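PDB 5J73: protein design 2L4HC2_9 from Synthetic construct, which self-assembles as a computationally designed helical-hairpin homodimer, probably a four-helix bundle whose pairing specificity was meant to come from modular hydrogen-bond networks. Local coordinates for residues 33-38 with 53-58. Numbering follows the deposited sequence.
Sequences ERVKEA and RELAEI
V35 and L55 meet end to end between the two helices, with V35 CG1 3.9 Å from L55 CD2. The other methyl of V35, CG2, lies against the carboxylate of E54, 3.8 Å from E54 CD. CG1 meets L55 alone, while CG2 lies between L55 CD2 and the acid group of E54. Beside this apolar patch, R34 NH2 forms a salt bridge to E54 OE2 at 2.7 Å. The oxygen comes in at the edge of the guanidinium, near its plane, and the two flat groups are turned 29° apart. The place of E54 OE2 is less sure, so this bridge and its geometry are tentative. The segments belong to the two long helices of a hairpin, 8-39 and 45-78. They run antiparallel, with local axes 11.2 Å apart, and two such hairpins form the dimer. R34 starts out along the flank of its helix, and a bend at chi3 (68°) brings its guanidinium to the acid. E54 reaches across with an extended chain. With an alanine in place of E54, R34 would probably lose its carboxylate mate and V35 CG2 would be left less covered. R31, one turn before R34, makes a long, weak ion pair with the same E54 oxygen. On the same helix as E54, L51 also packs on V35, and L55 touches L32 of its own chain and I59 of the second subunit.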
loop_
_atom_site.group_PDB
_atom_site.type_symbol
_atom_site.label_atom_id
_atom_site.label_comp_id
_atom_site.label_asym_id
_atom_site.label_seq_id
_atom_site.Cartn_x
_atom_site.Cartn_y
_atom_site.Cartn_z
ATOM N N GLU A 33 0.805 -3.827 13.725
ATOM C CA GLU A 33 1.403 -4.629 14.790
ATOM C C GLU A 33 0.486 -4.685 16.011
ATOM O O GLU A 33 0.316 -5.743 16.612
ATOM C CB GLU A 33 2.777 -4.091 15.184
ATOM C CG GLU A 33 3.662 -5.127 15.865
ATOM C CD GLU A 33 5.084 -4.644 16.043
ATOM O OE1 GLU A 33 5.977 -5.486 16.287
ATOM O OE2 GLU A 33 5.303 -3.415 15.965
ATOM N N ARG A 34 -0.098 -3.547 16.382
ATOM C CA ARG A 34 -1.034 -3.512 17.500
ATOM C C ARG A 34 -2.234 -4.405 17.191
ATOM O O ARG A 34 -2.749 -5.094 18.073
ATOM C CB ARG A 34 -1.492 -2.083 17.797
ATOM C CG ARG A 34 -2.499 -1.988 18.933
ATOM C CD ARG A 34 -3.071 -0.589 19.059
ATOM N NE ARG A 34 -3.918 -0.241 17.921
ATOM C CZ ARG A 34 -5.175 -0.648 17.770
ATOM N NH1 ARG A 34 -5.739 -1.428 18.682
ATOM N NH2 ARG A 34 -5.868 -0.278 16.701
ATOM N N VAL A 35 -2.676 -4.383 15.939
ATOM C CA VAL A 35 -3.759 -5.254 15.497
ATOM C C VAL A 35 -3.292 -6.702 15.565
ATOM O O VAL A 35 -4.066 -7.597 15.909
ATOM C CB VAL A 35 -4.227 -4.911 14.055
ATOM C CG1 VAL A 35 -4.952 -6.091 13.402
ATOM C CG2 VAL A 35 -5.105 -3.669 14.050
ATOM N N LYS A 36 -2.022 -6.927 15.243
ATOM C CA LYS A 36 -1.463 -8.272 15.278
ATOM C C LYS A 36 -1.331 -8.713 16.738
ATOM O O LYS A 36 -1.636 -9.852 17.080
ATOM C CB LYS A 36 -0.112 -8.329 14.561
ATOM C CG LYS A 36 -0.219 -8.191 13.034
ATOM C CD LYS A 36 1.119 -7.765 12.450
ATOM C CE LYS A 36 2.121 -8.909 12.376
ATOM N NZ LYS A 36 3.152 -8.576 11.353
ATOM N N GLU A 37 -0.887 -7.796 17.597
ATOM C CA GLU A 37 -0.779 -8.071 19.027
ATOM C C GLU A 37 -2.154 -8.323 19.631
ATOM O O GLU A 37 -2.331 -9.243 20.428
ATOM C CB GLU A 37 -0.097 -6.906 19.756
ATOM C CG GLU A 37 0.060 -7.108 21.270
ATOM C CD GLU A 37 0.965 -8.275 21.630
ATOM O OE1 GLU A 37 1.723 -8.743 20.755
ATOM O OE2 GLU A 37 0.913 -8.729 22.794
ATOM N N ALA A 38 -3.125 -7.503 19.246
ATOM C CA ALA A 38 -4.487 -7.659 19.736
ATOM C C ALA A 38 -5.110 -8.946 19.204
ATOM O O ALA A 38 -5.986 -9.531 19.839
ATOM C CB ALA A 38 -5.332 -6.456 19.345
ATOM N N ARG A 53 -11.871 -5.036 9.523
ATOM C CA ARG A 53 -12.375 -3.790 8.949
ATOM C C ARG A 53 -11.296 -2.710 9.006
ATOM O O ARG A 53 -11.112 -1.941 8.062
ATOM C CB ARG A 53 -13.641 -3.346 9.691
ATOM C CG ARG A 53 -14.879 -4.134 9.279
ATOM C CD ARG A 53 -16.176 -3.650 9.933
ATOM N NE ARG A 53 -16.504 -2.249 9.670
ATOM C CZ ARG A 53 -16.425 -1.269 10.568
ATOM N NH1 ARG A 53 -16.040 -1.513 11.817
ATOM N NH2 ARG A 53 -16.755 -0.031 10.221
ATOM N N GLU A 54 -10.583 -2.670 10.124
ATOM C CA GLU A 54 -9.543 -1.679 10.351
ATOM C C GLU A 54 -8.389 -1.874 9.359
ATOM O O GLU A 54 -7.871 -0.906 8.802
ATOM C CB GLU A 54 -9.065 -1.771 11.802
ATOM C CG GLU A 54 -7.963 -0.813 12.210
ATOM C CD GLU A 54 -7.691 -0.868 13.709
ATOM O OE1 GLU A 54 -8.379 -1.638 14.415
ATOM O OE2 GLU A 54 -6.794 -0.145 14.189
ATOM N N LEU A 55 -7.991 -3.124 9.138
ATOM C CA LEU A 55 -6.935 -3.436 8.172
ATOM C C LEU A 55 -7.382 -3.188 6.731
ATOM O O LEU A 55 -6.580 -2.785 5.885
ATOM C CB LEU A 55 -6.476 -4.891 8.320
ATOM C CG LEU A 55 -5.737 -5.292 9.603
ATOM C CD1 LEU A 55 -5.099 -6.661 9.429
ATOM C CD2 LEU A 55 -4.684 -4.267 10.011
ATOM N N ALA A 56 -8.656 -3.436 6.452
ATOM C CA ALA A 56 -9.205 -3.193 5.123
ATOM C C ALA A 56 -9.125 -1.709 4.780
ATOM O O ALA A 56 -8.916 -1.339 3.627
ATOM C CB ALA A 56 -10.641 -3.682 5.039
ATOM N N GLU A 57 -9.296 -0.862 5.789
ATOM C CA GLU A 57 -9.166 0.577 5.610
ATOM C C GLU A 57 -7.741 0.928 5.222
ATOM O O GLU A 57 -7.508 1.765 4.350
ATOM C CB GLU A 57 -9.540 1.321 6.890
ATOM C CG GLU A 57 -11.012 1.613 7.044
ATOM C CD GLU A 57 -11.295 2.463 8.266
ATOM O OE1 GLU A 57 -10.389 2.602 9.116
ATOM O OE2 GLU A 57 -12.423 2.987 8.384
ATOM N N ILE A 58 -6.791 0.288 5.894
ATOM C CA ILE A 58 -5.378 0.525 5.648
ATOM C C ILE A 58 -5.015 0.145 4.222
ATOM O O ILE A 58 -4.334 0.899 3.533
ATOM C CB ILE A 58 -4.504 -0.256 6.650
ATOM C CG1 ILE A 58 -4.625 0.379 8.034
ATOM C CG2 ILE A 58 -3.041 -0.277 6.214
ATOM C CD1 ILE A 58 -4.069 -0.465 9.152
#